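Long-range contacts in nucleoside diphosphate kinase (Aquifex aeolicus, PDB 3ZTP), which probably makes nucleoside triphosphates other than ATP, passing the gamma phosphate of ATP to nucleoside diphosphates through a phosphorylated enzyme intermediate: residues Glu4-Ile9 / Asp81-Val86; Pro12-Lys17 / Lys116-Ala121; Gln33-Lys38 / Val76-Asp81; Phe40-Glu45 / Glu65-Gly70. One frame throughout, in Å; residues are numbered along the deposited sequence.

Contact 1. Residues Glu4-Ile9 / Asp81-Val86; sequences ERTLII and DAIKRV
Thr-6 and Val-86 meet tip to tip where strand 3-10 packs against the start of helix 82-90. The methyl CG2 of Thr-6 lies 3.7 Å from CG2 of Val-86. Val-86 turns its other methyl, CG1, to CG2 of Ile-8, also at 3.7 Å. With CG1 anti to the backbone N (chi1 166°), the two branches of Val-86 serve two strand residues. Leu-77 of the next strand and Ala-121 also touch Val-86, and this end is buried and mostly apolar. CG1 of Ile-83 sits 3.8 Å from CB of Thr-6. Beside this packing a water accepts from Thr-6 OG1 and donates to Ile-83 O.

The other end is polar and wet. Glu-4 crosses Ile-83 at about a right angle. Its OE1 accepts a nearly straight bond from Ile-83 N, 3.1 Å long (163°). One water donates to both Glu-4 OE1 and Asp-81 OD1 and accepts from Lys-84 N.

The carboxylate of Glu-4 therefore receives a backbone N-H of the first helical turn. The helix dipole would be expected to favour its ionised form, while the like charge of Asp-81, 4.4 Å away between OE1 and OD1, would oppose it. The shared water probably eases that repulsion.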
loop_
_atom_site.group_PDB
_atom_site.type_symbol
_atom_site.label_atom_id
_atom_site.label_comp_id
_atom_site.label_asym_id
_atom_site.label_seq_id
_atom_site.Cartn_x
_atom_site.Cartn_y
_atom_site.Cartn_z
ATOM N N GLU A 4 -20.896 -6.981 -11.532
ATOM C CA GLU A 4 -19.538 -7.066 -12.045
ATOM C C GLU A 4 -18.663 -5.991 -11.410
ATOM O O GLU A 4 -19.158 -5.003 -10.868
ATOM C CB GLU A 4 -19.534 -6.848 -13.562
ATOM C CG GLU A 4 -20.283 -7.923 -14.323
ATOM C CD GLU A 4 -20.447 -7.644 -15.808
ATOM O OE1 GLU A 4 -20.214 -6.503 -16.260
ATOM O OE2 GLU A 4 -20.836 -8.585 -16.537
ATOM N N ARG A 5 -17.351 -6.185 -11.494
ATOM C CA ARG A 5 -16.388 -5.151 -11.156
ATOM C C ARG A 5 -15.575 -4.772 -12.376
ATOM O O ARG A 5 -15.186 -5.619 -13.189
ATOM C CB ARG A 5 -15.436 -5.636 -10.075
ATOM C CG ARG A 5 -16.072 -5.789 -8.729
ATOM C CD ARG A 5 -15.126 -6.398 -7.720
ATOM N NE ARG A 5 -15.769 -6.455 -6.409
ATOM C CZ ARG A 5 -15.224 -7.012 -5.335
ATOM N NH1 ARG A 5 -14.024 -7.556 -5.420
ATOM N NH2 ARG A 5 -15.890 -7.027 -4.182
ATOM N N THR A 6 -15.295 -3.480 -12.524
ATOM C CA THR A 6 -14.477 -3.009 -13.624
ATOM C C THR A 6 -13.493 -1.996 -13.080
ATOM O O THR A 6 -13.710 -1.424 -12.010
ATOM C CB THR A 6 -15.342 -2.432 -14.766
ATOM O OG1 THR A 6 -14.476 -2.205 -15.865
ATOM C CG2 THR A 6 -16.025 -1.112 -14.393
ATOM N N LEU A 7 -12.394 -1.784 -13.790
ATOM C CA LEU A 7 -11.388 -0.808 -13.373
ATOM C C LEU A 7 -11.499 0.426 -14.243
ATOM O O LEU A 7 -11.528 0.305 -15.473
ATOM C CB LEU A 7 -9.990 -1.397 -13.520
ATOM C CG LEU A 7 -8.903 -0.458 -12.972
ATOM C CD1 LEU A 7 -8.771 -0.558 -11.467
ATOM C CD2 LEU A 7 -7.560 -0.646 -13.655
ATOM N N ILE A 8 -11.505 1.607 -13.621
ATOM C CA ILE A 8 -11.268 2.844 -14.357
ATOM C C ILE A 8 -9.955 3.462 -13.922
ATOM O O ILE A 8 -9.520 3.321 -12.769
ATOM C CB ILE A 8 -12.409 3.879 -14.236
ATOM C CG1 ILE A 8 -12.669 4.273 -12.772
ATOM C CG2 ILE A 8 -13.660 3.350 -14.901
ATOM C CD1 ILE A 8 -13.500 5.545 -12.602
ATOM N N ILE A 9 -9.305 4.149 -14.862
ATOM C CA ILE A 9 -8.150 5.003 -14.528
ATOM C C ILE A 9 -8.404 6.374 -15.122
ATOM O O ILE A 9 -8.615 6.493 -16.332
ATOM C CB ILE A 9 -6.813 4.467 -15.057
ATOM C CG1 ILE A 9 -6.615 3.030 -14.589
ATOM C CG2 ILE A 9 -5.702 5.361 -14.557
ATOM C CD1 ILE A 9 -5.352 2.375 -15.177
ATOM N N ASP A 81 -24.018 -5.236 -14.508
ATOM C CA ASP A 81 -23.588 -4.998 -15.879
ATOM C C ASP A 81 -22.536 -3.882 -15.933
ATOM O O ASP A 81 -22.465 -3.139 -16.903
ATOM C CB ASP A 81 -24.814 -4.650 -16.747
ATOM C CG ASP A 81 -24.606 -4.914 -18.237
ATOM O OD1 ASP A 81 -23.808 -5.799 -18.629
ATOM O OD2 ASP A 81 -25.323 -4.249 -19.026
ATOM N N ALA A 82 -21.672 -3.805 -14.926
ATOM C CA ALA A 82 -20.744 -2.665 -14.796
ATOM C C ALA A 82 -19.811 -2.499 -15.970
ATOM O O ALA A 82 -19.511 -1.385 -16.363
ATOM C CB ALA A 82 -19.941 -2.753 -13.514
ATOM N N ILE A 83 -19.312 -3.594 -16.528
ATOM C CA ILE A 83 -18.298 -3.451 -17.562
ATOM C C ILE A 83 -18.880 -2.725 -18.779
ATOM O O ILE A 83 -18.318 -1.723 -19.254
ATOM C CB ILE A 83 -17.680 -4.818 -17.931
ATOM C CG1 ILE A 83 -16.874 -5.355 -16.739
ATOM C CG2 ILE A 83 -16.792 -4.674 -19.183
ATOM C CD1 ILE A 83 -16.615 -6.852 -16.784
ATOM N N LYS A 84 -20.015 -3.180 -19.258
ATOM C CA LYS A 84 -20.656 -2.544 -20.401
ATOM C C LYS A 84 -21.189 -1.145 -20.052
ATOM O O LYS A 84 -21.081 -0.217 -20.841
ATOM C CB LYS A 84 -21.787 -3.421 -20.937
ATOM C CG LYS A 84 -22.644 -2.783 -22.014
ATOM C CD LYS A 84 -23.782 -3.725 -22.403
ATOM C CE LYS A 84 -24.662 -3.148 -23.498
ATOM N NZ LYS A 84 -25.756 -4.087 -23.866
ATOM N N ARG A 85 -21.782 -0.996 -18.879
ATOM C CA ARG A 85 -22.391 0.281 -18.539
ATOM C C ARG A 85 -21.327 1.361 -18.391
ATOM O O ARG A 85 -21.515 2.495 -18.830
ATOM C CB ARG A 85 -23.239 0.179 -17.277
ATOM C CG ARG A 85 -24.576 -0.514 -17.470
ATOM C CD ARG A 85 -25.292 -0.793 -16.139
ATOM N NE ARG A 85 -25.593 0.438 -15.415
ATOM C CZ ARG A 85 -25.647 0.546 -14.086
ATOM N NH1 ARG A 85 -25.421 -0.494 -13.295
ATOM N NH2 ARG A 85 -25.924 1.715 -13.535
ATOM N N VAL A 86 -20.199 1.033 -17.774
ATOM C CA VAL A 86 -19.116 1.991 -17.639
ATOM C C VAL A 86 -18.576 2.380 -19.022
ATOM O O VAL A 86 -18.307 3.574 -19.272
ATOM C CB VAL A 86 -18.026 1.466 -16.670
ATOM C CG1 VAL A 86 -16.728 2.272 -16.749
ATOM C CG2 VAL A 86 -18.577 1.488 -15.247
HETATM O O HOH W 1 -21.107 -5.813 -18.617
HETATM O O HOH W 2 -23.682 -8.651 -16.881
HETATM O O HOH W 3 -15.678 -1.079 -18.115
#

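Contact 2. Residues Pro12-Lys17 / Lys116-Ala121; sequences PDAMEK and KNAIHA. With SO4 (sulfate ion), chain D.
Asp-13 reaches from helix 12-17 to the loop before strand 119-121 and meets the backbone of Ala-118. Asp-13 CG stands between the backbone N and the carbonyl carbon (chi1 57°), which turns the carboxylate to the 116-118 loop. OD2 takes the N-H of Ala-118 on its syn lone pair, the side of the other oxygen. The bond is 2.9 Å long but bent, with 140° at the hydrogen. CB of Lys-116 lies alongside, 3.5 Å from Asp-13 OD2. The rest of the Lys-116 chain is extended and leads away.

Ala-14 CB packs on Ala-118 CB at 3.9 Å and also lies 3.5 Å from Ala-118 O.

Farther along, His-120, the predicted phosphohistidine, points elsewhere. Its ND1 donates to O2 of a sulfate ion at 2.7 Å, with the sulfur in the ring plane at the edge. NE2 is held by Glu-131, and Tyr-51 also binds the sulfate. The ion probably came from the crystallisation liquor, but a tetrahedral anion at ND1 is consistent with the site of phosphate transfer.

Asn-117, predicted to bind ATP, turns away from helix 12-17 and bonds to Lys-11 and Thr-93. Phe-66 of helix 60-67 packs on Asp-13 and Lys-116, and Ile-23 of helix 20-29 on Ala-14. Strand 119-121 continues beside strand 3-10, with His-120 paired to Ile-9.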
loop_
_atom_site.group_PDB
_atom_site.type_symbol
_atom_site.label_atom_id
_atom_site.label_comp_id
_atom_site.label_asym_id
_atom_site.label_seq_id
_atom_site.Cartn_x
_atom_site.Cartn_y
_atom_site.Cartn_z
ATOM N N PRO A 12 -3.744 11.284 -17.070
ATOM C CA PRO A 12 -3.145 12.556 -16.666
ATOM C C PRO A 12 -3.764 13.792 -17.321
ATOM O O PRO A 12 -3.686 14.888 -16.742
ATOM C CB PRO A 12 -1.660 12.383 -17.031
ATOM C CG PRO A 12 -1.441 10.932 -16.947
ATOM C CD PRO A 12 -2.714 10.321 -17.504
ATOM N N ASP A 13 -4.325 13.655 -18.521
ATOM C CA ASP A 13 -5.006 14.792 -19.142
ATOM C C ASP A 13 -6.187 15.269 -18.299
ATOM O O ASP A 13 -6.331 16.472 -18.058
ATOM C CB ASP A 13 -5.425 14.498 -20.580
ATOM C CG ASP A 13 -6.321 13.273 -20.718
ATOM O OD1 ASP A 13 -6.203 12.310 -19.928
ATOM O OD2 ASP A 13 -7.149 13.273 -21.655
ATOM N N ALA A 14 -7.038 14.347 -17.875
ATOM C CA ALA A 14 -8.192 14.710 -17.066
ATOM C C ALA A 14 -7.765 15.158 -15.679
ATOM O O ALA A 14 -8.397 16.037 -15.087
ATOM C CB ALA A 14 -9.173 13.524 -16.993
ATOM N N MET A 15 -6.700 14.569 -15.154
ATOM C CA MET A 15 -6.147 14.996 -13.875
ATOM C C MET A 15 -5.747 16.460 -13.952
ATOM O O MET A 15 -6.153 17.262 -13.112
ATOM C CB MET A 15 -4.959 14.114 -13.482
ATOM C CG MET A 15 -5.371 12.687 -13.235
ATOM S SD MET A 15 -6.345 12.454 -11.725
ATOM C CE MET A 15 -4.912 12.591 -10.629
ATOM N N GLU A 16 -5.013 16.827 -14.995
ATOM C CA GLU A 16 -4.524 18.186 -15.149
ATOM C C GLU A 16 -5.653 19.167 -15.417
ATOM O O GLU A 16 -5.553 20.335 -15.016
ATOM C CB GLU A 16 -3.481 18.238 -16.268
ATOM C CG GLU A 16 -2.163 17.605 -15.869
ATOM C CD GLU A 16 -1.125 17.693 -16.967
ATOM O OE1 GLU A 16 -1.164 18.670 -17.744
ATOM O OE2 GLU A 16 -0.281 16.778 -17.054
ATOM N N LYS A 17 -6.736 18.710 -16.053
ATOM C CA LYS A 17 -7.911 19.534 -16.317
ATOM C C LYS A 17 -8.737 19.776 -15.034
ATOM O O LYS A 17 -9.655 20.598 -15.031
ATOM C CB LYS A 17 -8.830 18.902 -17.370
ATOM C CG LYS A 17 -8.318 18.956 -18.815
ATOM C CD LYS A 17 -9.369 18.373 -19.755
ATOM C CE LYS A 17 -9.061 18.676 -21.193
ATOM N NZ LYS A 17 -9.332 20.117 -21.502
ATOM N N LYS A 116 -5.361 11.334 -25.740
ATOM C CA LYS A 116 -5.653 12.010 -24.487
ATOM C C LYS A 116 -7.154 12.063 -24.343
ATOM O O LYS A 116 -7.809 13.058 -24.693
ATOM C CB LYS A 116 -5.032 13.411 -24.445
ATOM C CG LYS A 116 -3.503 13.346 -24.436
ATOM C CD LYS A 116 -2.874 14.706 -24.219
ATOM C CE LYS A 116 -1.366 14.569 -24.007
ATOM N NZ LYS A 116 -0.790 15.735 -23.285
ATOM N N ASN A 117 -7.695 10.942 -23.870
ATOM C CA ASN A 117 -9.139 10.742 -23.840
ATOM C C ASN A 117 -9.675 10.506 -22.437
ATOM O O ASN A 117 -10.646 9.766 -22.252
ATOM C CB ASN A 117 -9.578 9.620 -24.784
ATOM C CG ASN A 117 -9.048 8.275 -24.390
ATOM O OD1 ASN A 117 -8.283 8.138 -23.450
ATOM N ND2 ASN A 117 -9.448 7.262 -25.145
ATOM N N ALA A 118 -9.029 11.132 -21.464
ATOM C CA ALA A 118 -9.521 11.306 -20.087
ATOM C C ALA A 118 -9.503 10.090 -19.195
ATOM O O ALA A 118 -9.243 10.226 -18.005
ATOM C CB ALA A 118 -10.926 11.943 -20.067
ATOM N N ILE A 119 -9.853 8.926 -19.720
ATOM C CA ILE A 119 -10.177 7.795 -18.867
ATOM C C ILE A 119 -9.978 6.487 -19.614
ATOM O O ILE A 119 -10.193 6.393 -20.819
ATOM C CB ILE A 119 -11.638 7.923 -18.322
ATOM C CG1 ILE A 119 -11.967 6.880 -17.253
ATOM C CG2 ILE A 119 -12.669 7.905 -19.477
ATOM C CD1 ILE A 119 -13.219 7.233 -16.463
ATOM N N HIS A 120 -9.527 5.491 -18.858
ATOM C CA HIS A 120 -9.442 4.096 -19.248
ATOM C C HIS A 120 -10.546 3.326 -18.520
ATOM O O HIS A 120 -10.770 3.570 -17.330
ATOM C CB HIS A 120 -8.107 3.504 -18.774
ATOM C CG HIS A 120 -8.056 2.015 -18.871
ATOM N ND1 HIS A 120 -7.651 1.369 -20.012
ATOM C CD2 HIS A 120 -8.403 1.053 -17.990
ATOM C CE1 HIS A 120 -7.734 0.063 -19.825
ATOM N NE2 HIS A 120 -8.186 -0.152 -18.608
ATOM N N ALA A 121 -11.183 2.372 -19.186
ATOM C CA ALA A 121 -12.006 1.377 -18.496
ATOM C C ALA A 121 -11.738 0.003 -19.058
ATOM O O ALA A 121 -11.472 -0.149 -20.254
ATOM C CB ALA A 121 -13.492 1.698 -18.612
HETATM S S SO4 D . -6.826 3.011 -22.638
HETATM O O1 SO4 D . -8.101 3.717 -22.701
HETATM O O2 SO4 D . -7.075 1.570 -22.652
HETATM O O3 SO4 D . -5.986 3.285 -23.801
HETATM O O4 SO4 D . -6.091 3.414 -21.471
#

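Contact 3. Residues Gln33-Lys38 / Val76-Asp81; sequences QIKALK and VLEGED
Gln-33 and Glu-78 form an antiparallel hydrogen-bonded pair, and the short strand segments around them run at 149° to each other, 4.7 Å apart at their closest. Gln-33 N donates to Glu-78 O at 3.0 Å, and Glu-78 N returns a bond to Gln-33 O at 2.9 Å. Lys-35 N adds a bond to Val-76 O at 2.8 Å. Ile-34 and Leu-77 form the next, non-hydrogen-bonded pair.

The side chains of that pair lie side by side and point the same way, with CG1 of Ile-34 3.8 Å from CD2 of Leu-77. Helix 20-29 covers them, through Ile-28 on Ile-34 and Phe-27 on Leu-77. On the other face the methyl of Ala-36 packs against CG2 of Val-76 at 3.9 Å, and Phe-136 touches both.

Lys-35 folds back at chi2 and chi3 (-64° and -60°) and crosses Glu-78 obliquely. CG of Lys-35 lies 3.7 Å from both CB and OE1 of Glu-78, and its methylenes run past the carboxylate. Lys-35 NZ stays 4.7 Å from Glu-78 OE1. A water donates to OE1 and accepts a weak bond from NZ, which also bonds weakly to Val-142 O. Glu-78 forms its salt bridge with Arg-5 on the neighbouring strand.

Leu-37 makes backbone bonds to a second subunit, whose Met-39 packs on Ile-34. These strands belong to the antiparallel sheet of the ferredoxin-like NDP kinase fold, with strand 33-40 at a subunit interface.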
loop_
_atom_site.group_PDB
_atom_site.type_symbol
_atom_site.label_atom_id
_atom_site.label_comp_id
_atom_site.label_asym_id
_atom_site.label_seq_id
_atom_site.Cartn_x
_atom_site.Cartn_y
_atom_site.Cartn_z
ATOM N N GLN A 33 -20.855 1.302 -6.963
ATOM C CA GLN A 33 -20.125 1.312 -5.708
ATOM C C GLN A 33 -18.640 1.402 -5.999
ATOM O O GLN A 33 -18.124 0.588 -6.783
ATOM C CB GLN A 33 -20.404 0.017 -4.945
ATOM C CG GLN A 33 -21.845 -0.118 -4.449
ATOM C CD GLN A 33 -22.233 0.994 -3.492
ATOM O OE1 GLN A 33 -21.567 1.216 -2.484
ATOM N NE2 GLN A 33 -23.308 1.719 -3.818
ATOM N N ILE A 34 -17.965 2.373 -5.401
ATOM C CA ILE A 34 -16.506 2.446 -5.483
ATOM C C ILE A 34 -15.958 1.497 -4.422
ATOM O O ILE A 34 -16.162 1.705 -3.231
ATOM C CB ILE A 34 -15.958 3.863 -5.284
ATOM C CG1 ILE A 34 -16.517 4.779 -6.377
ATOM C CG2 ILE A 34 -14.454 3.853 -5.294
ATOM C CD1 ILE A 34 -16.194 6.255 -6.186
ATOM N N LYS A 35 -15.297 0.435 -4.879
ATOM C CA LYS A 35 -14.746 -0.604 -3.995
ATOM C C LYS A 35 -13.270 -0.412 -3.675
ATOM O O LYS A 35 -12.739 -1.044 -2.750
ATOM C CB LYS A 35 -14.960 -1.979 -4.605
ATOM C CG LYS A 35 -16.423 -2.359 -4.821
ATOM C CD LYS A 35 -17.168 -2.462 -3.543
ATOM C CE LYS A 35 -16.553 -3.519 -2.643
ATOM N NZ LYS A 35 -17.336 -3.703 -1.379
ATOM N N ALA A 36 -12.575 0.383 -4.474
ATOM C CA ALA A 36 -11.174 0.693 -4.206
ATOM C C ALA A 36 -10.858 1.974 -4.954
ATOM O O ALA A 36 -11.478 2.286 -5.989
ATOM C CB ALA A 36 -10.249 -0.444 -4.667
ATOM N N LEU A 37 -9.912 2.731 -4.441
ATOM C CA LEU A 37 -9.568 4.027 -5.013
ATOM C C LEU A 37 -8.203 4.410 -4.568
ATOM O O LEU A 37 -7.913 4.349 -3.376
ATOM C CB LEU A 37 -10.585 5.090 -4.528
ATOM C CG LEU A 37 -10.394 6.508 -5.048
ATOM C CD1 LEU A 37 -10.769 6.632 -6.459
ATOM C CD2 LEU A 37 -11.225 7.467 -4.213
ATOM N N LYS A 38 -7.357 4.838 -5.484
ATOM C CA LYS A 38 -6.127 5.477 -5.062
ATOM C C LYS A 38 -5.458 6.210 -6.190
ATOM O O LYS A 38 -5.689 5.950 -7.361
ATOM C CB LYS A 38 -5.150 4.469 -4.465
ATOM C CG LYS A 38 -4.441 3.618 -5.509
ATOM C CD LYS A 38 -3.681 2.455 -4.858
ATOM C CE LYS A 38 -3.242 1.430 -5.880
ATOM N NZ LYS A 38 -2.558 0.307 -5.168
ATOM N N VAL A 76 -12.010 0.838 -8.547
ATOM C CA VAL A 76 -12.781 -0.329 -8.896
ATOM C C VAL A 76 -14.245 0.049 -8.705
ATOM O O VAL A 76 -14.636 0.512 -7.633
ATOM C CB VAL A 76 -12.435 -1.532 -7.994
ATOM C CG1 VAL A 76 -13.356 -2.711 -8.304
ATOM C CG2 VAL A 76 -10.974 -1.917 -8.168
ATOM N N LEU A 77 -15.033 -0.144 -9.755
ATOM C CA LEU A 77 -16.458 0.136 -9.748
ATOM C C LEU A 77 -17.218 -1.164 -9.797
ATOM O O LEU A 77 -16.933 -2.031 -10.624
ATOM C CB LEU A 77 -16.838 0.992 -10.964
ATOM C CG LEU A 77 -16.104 2.317 -11.085
ATOM C CD1 LEU A 77 -16.616 3.024 -12.308
ATOM C CD2 LEU A 77 -16.295 3.168 -9.847
ATOM N N GLU A 78 -18.217 -1.294 -8.925
ATOM C CA GLU A 78 -19.044 -2.492 -8.842
ATOM C C GLU A 78 -20.510 -2.168 -9.058
ATOM O O GLU A 78 -21.038 -1.220 -8.497
ATOM C CB GLU A 78 -18.838 -3.141 -7.472
ATOM C CG GLU A 78 -19.632 -4.410 -7.244
ATOM C CD GLU A 78 -19.362 -4.977 -5.863
ATOM O OE1 GLU A 78 -18.231 -5.459 -5.630
ATOM O OE2 GLU A 78 -20.252 -4.906 -4.998
ATOM N N GLY A 79 -21.155 -2.967 -9.883
ATOM C CA GLY A 79 -22.583 -2.831 -10.089
ATOM C C GLY A 79 -23.083 -3.770 -11.164
ATOM O O GLY A 79 -22.316 -4.437 -11.839
ATOM N N GLU A 80 -24.400 -3.837 -11.312
ATOM C CA GLU A 80 -25.007 -4.666 -12.353
ATOM C C GLU A 80 -24.492 -4.259 -13.738
ATOM O O GLU A 80 -24.490 -3.078 -14.074
ATOM C CB GLU A 80 -26.520 -4.503 -12.293
ATOM C CG GLU A 80 -27.278 -5.261 -13.360
ATOM C CD GLU A 80 -27.109 -6.756 -13.252
ATOM O OE1 GLU A 80 -26.944 -7.270 -12.125
ATOM O OE2 GLU A 80 -27.139 -7.421 -14.305
ATOM N N ASP A 81 -24.018 -5.236 -14.508
ATOM C CA ASP A 81 -23.588 -4.998 -15.879
ATOM C C ASP A 81 -22.536 -3.882 -15.933
ATOM O O ASP A 81 -22.465 -3.139 -16.903
ATOM C CB ASP A 81 -24.814 -4.650 -16.747
ATOM C CG ASP A 81 -24.606 -4.914 -18.237
ATOM O OD1 ASP A 81 -23.808 -5.799 -18.629
ATOM O OD2 ASP A 81 -25.323 -4.249 -19.026
HETATM O O HOH W 4 -18.612 -6.317 -3.008
#

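Contact 4. Residues Phe40-Glu45 / Glu65-Gly70; sequences FRFTPE and EFMSSG
The turn leading from strand 33-40 into helix 44-50 packs here against the C-terminal end of helix 60-67, and Arg-41 grips the chain just past that end. Arg-41 CG is anti to the backbone N (chi1 172°), and a bend at chi2 (120°) brings CD to 3.7 Å from Gly-70 C. NE and NH2 of Arg-41 both donate side-on to the carbonyl oxygen of Ser-68, each at 3.1 Å. The bonds are bent, and the oxygen is tilted from the guanidinium plane. Over one face of the same group lies Gly-70 N, 3.6 Å above its centre.

Phe-42 turns its ring edge to the helix end. Its CD2 comes within 3.4 Å of Met-67 O, near the ring plane, while CE2 runs beside the methyl CE of Met-67 at 4.2 Å. CE2 of Phe-40 sits over the centre of one face of the Phe-42 ring. CB of Ser-68 lies 3.2 Å from Phe-42 O, and its OG bonds back to Val-64.

Carbonyls at and just past the end of helix 60-67 thus find partners. Ser-68 O meets Arg-41 and a water that also donates to Phe-42 O. Met-67 O and Gly-70 O share a second water, which accepts from Phe-42 N. The positive charge of Arg-41 would be expected to suit the negative end of the helix dipole.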
loop_
_atom_site.group_PDB
_atom_site.type_symbol
_atom_site.label_atom_id
_atom_site.label_comp_id
_atom_site.label_asym_id
_atom_site.label_seq_id
_atom_site.Cartn_x
_atom_site.Cartn_y
_atom_site.Cartn_z
ATOM N N PHE A 40 -1.735 7.085 -7.731
ATOM C CA PHE A 40 -0.419 6.500 -7.812
ATOM C C PHE A 40 0.231 7.005 -9.089
ATOM O O PHE A 40 -0.398 7.729 -9.873
ATOM C CB PHE A 40 -0.493 4.956 -7.778
ATOM C CG PHE A 40 -1.145 4.372 -8.976
ATOM C CD1 PHE A 40 -2.523 4.345 -9.078
ATOM C CD2 PHE A 40 -0.379 3.894 -10.050
ATOM C CE1 PHE A 40 -3.147 3.851 -10.223
ATOM C CE2 PHE A 40 -1.013 3.362 -11.183
ATOM C CZ PHE A 40 -2.392 3.366 -11.261
ATOM N N ARG A 41 1.487 6.639 -9.297
ATOM C CA ARG A 41 2.198 7.005 -10.514
ATOM C C ARG A 41 2.791 5.748 -11.132
ATOM O O ARG A 41 3.615 5.063 -10.509
ATOM C CB ARG A 41 3.289 8.003 -10.194
ATOM C CG ARG A 41 4.199 8.271 -11.378
ATOM C CD ARG A 41 4.158 9.690 -11.753
ATOM N NE ARG A 41 4.990 9.983 -12.917
ATOM C CZ ARG A 41 5.560 11.155 -13.105
ATOM N NH1 ARG A 41 5.380 12.130 -12.218
ATOM N NH2 ARG A 41 6.282 11.359 -14.191
ATOM N N PHE A 42 2.362 5.405 -12.334
ATOM C CA PHE A 42 3.008 4.335 -13.086
ATOM C C PHE A 42 4.447 4.740 -13.405
ATOM O O PHE A 42 4.681 5.841 -13.937
ATOM C CB PHE A 42 2.342 4.154 -14.460
ATOM C CG PHE A 42 1.081 3.343 -14.486
ATOM C CD1 PHE A 42 1.075 1.995 -14.170
ATOM C CD2 PHE A 42 -0.095 3.918 -14.928
ATOM C CE1 PHE A 42 -0.071 1.241 -14.265
ATOM C CE2 PHE A 42 -1.253 3.159 -15.020
ATOM C CZ PHE A 42 -1.244 1.819 -14.686
ATOM N N THR A 43 5.391 3.841 -13.131
ATOM C CA THR A 43 6.677 3.917 -13.833
ATOM C C THR A 43 6.445 3.539 -15.297
ATOM O O THR A 43 5.454 2.906 -15.626
ATOM C CB THR A 43 7.691 2.929 -13.258
ATOM O OG1 THR A 43 7.188 1.607 -13.459
ATOM C CG2 THR A 43 7.895 3.172 -11.777
ATOM N N PRO A 44 7.358 3.916 -16.191
ATOM C CA PRO A 44 7.198 3.471 -17.570
ATOM C C PRO A 44 7.120 1.946 -17.682
ATOM O O PRO A 44 6.327 1.421 -18.466
ATOM C CB PRO A 44 8.450 4.047 -18.260
ATOM C CG PRO A 44 8.754 5.294 -17.481
ATOM C CD PRO A 44 8.440 4.901 -16.045
ATOM N N GLU A 45 7.902 1.232 -16.893
ATOM C CA GLU A 45 7.887 -0.204 -16.936
ATOM C C GLU A 45 6.515 -0.770 -16.540
ATOM O O GLU A 45 5.982 -1.661 -17.204
ATOM C CB GLU A 45 8.980 -0.723 -16.007
ATOM C CG GLU A 45 10.429 -0.322 -16.415
ATOM C CD GLU A 45 10.742 1.202 -16.410
ATOM O OE1 GLU A 45 10.388 1.951 -15.458
ATOM O OE2 GLU A 45 11.391 1.649 -17.382
ATOM N N GLU A 65 4.464 6.451 -22.311
ATOM C CA GLU A 65 4.998 7.721 -21.826
ATOM C C GLU A 65 3.883 8.575 -21.196
ATOM O O GLU A 65 4.029 9.103 -20.099
ATOM C CB GLU A 65 5.669 8.512 -22.968
ATOM C CG GLU A 65 6.161 9.881 -22.524
ATOM C CD GLU A 65 6.815 10.691 -23.635
ATOM O OE1 GLU A 65 6.294 10.682 -24.768
ATOM O OE2 GLU A 65 7.840 11.355 -23.356
ATOM N N PHE A 66 2.758 8.688 -21.898
ATOM C CA PHE A 66 1.640 9.485 -21.407
ATOM C C PHE A 66 1.148 8.971 -20.057
ATOM O O PHE A 66 0.953 9.736 -19.110
ATOM C CB PHE A 66 0.517 9.449 -22.444
ATOM C CG PHE A 66 -0.772 10.082 -21.988
ATOM C CD1 PHE A 66 -0.795 11.367 -21.464
ATOM C CD2 PHE A 66 -1.960 9.395 -22.120
ATOM C CE1 PHE A 66 -2.001 11.942 -21.067
ATOM C CE2 PHE A 66 -3.159 9.981 -21.749
ATOM C CZ PHE A 66 -3.172 11.226 -21.211
ATOM N N MET A 67 0.945 7.667 -19.976
ATOM C CA MET A 67 0.374 7.078 -18.777
ATOM C C MET A 67 1.320 7.052 -17.578
ATOM O O MET A 67 0.890 6.776 -16.448
ATOM C CB MET A 67 -0.214 5.691 -19.078
ATOM C CG MET A 67 -1.498 5.766 -19.912
ATOM S SD MET A 67 -2.842 6.684 -19.112
ATOM C CE MET A 67 -3.240 5.560 -17.762
ATOM N N SER A 68 2.594 7.329 -17.831
ATOM C CA SER A 68 3.595 7.445 -16.774
ATOM C C SER A 68 4.066 8.888 -16.609
ATOM O O SER A 68 5.047 9.123 -15.905
ATOM C CB SER A 68 4.794 6.514 -17.040
ATOM O OG SER A 68 5.423 6.764 -18.289
ATOM N N SER A 69 3.388 9.853 -17.231
ATOM C CA SER A 69 3.850 11.247 -17.268
ATOM C C SER A 69 3.433 12.075 -16.073
ATOM O O SER A 69 3.895 13.189 -15.893
ATOM C CB SER A 69 3.375 11.948 -18.548
ATOM O OG SER A 69 1.971 12.115 -18.541
ATOM N N GLY A 70 2.553 11.521 -15.250
ATOM C CA GLY A 70 2.085 12.207 -14.063
ATOM C C GLY A 70 1.193 11.255 -13.302
ATOM O O GLY A 70 0.895 10.167 -13.785
HETATM O O HOH W 5 0.921 7.385 -13.785
HETATM O O HOH W 6 6.822 7.566 -13.882
#

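In the fold
Contacts 1 and 3 share Asp-81 and meet on the same sheet, their centres about 8 Å apart. Contact 3 pairs two strands by backbone bonds at a subunit interface; contact 1 lays a helix on the next strand and mixes methyl packing with a watered carboxylate. The Arg-5 to Glu-78 salt bridge joins them. Contact 2 is the buried one, its one direct hydrogen bond from an aspartate; its second segment carries the predicted catalytic histidine. No other chain touches contacts 1 and 2. Strand 3-10 links them through Ile-9 and His-120. Contacts 1, 3 and 4 are partly buried. Contact 4 is farthest from the chain centre; its arginine and waters serve a helix end. Phe-66 ties it to contact 2.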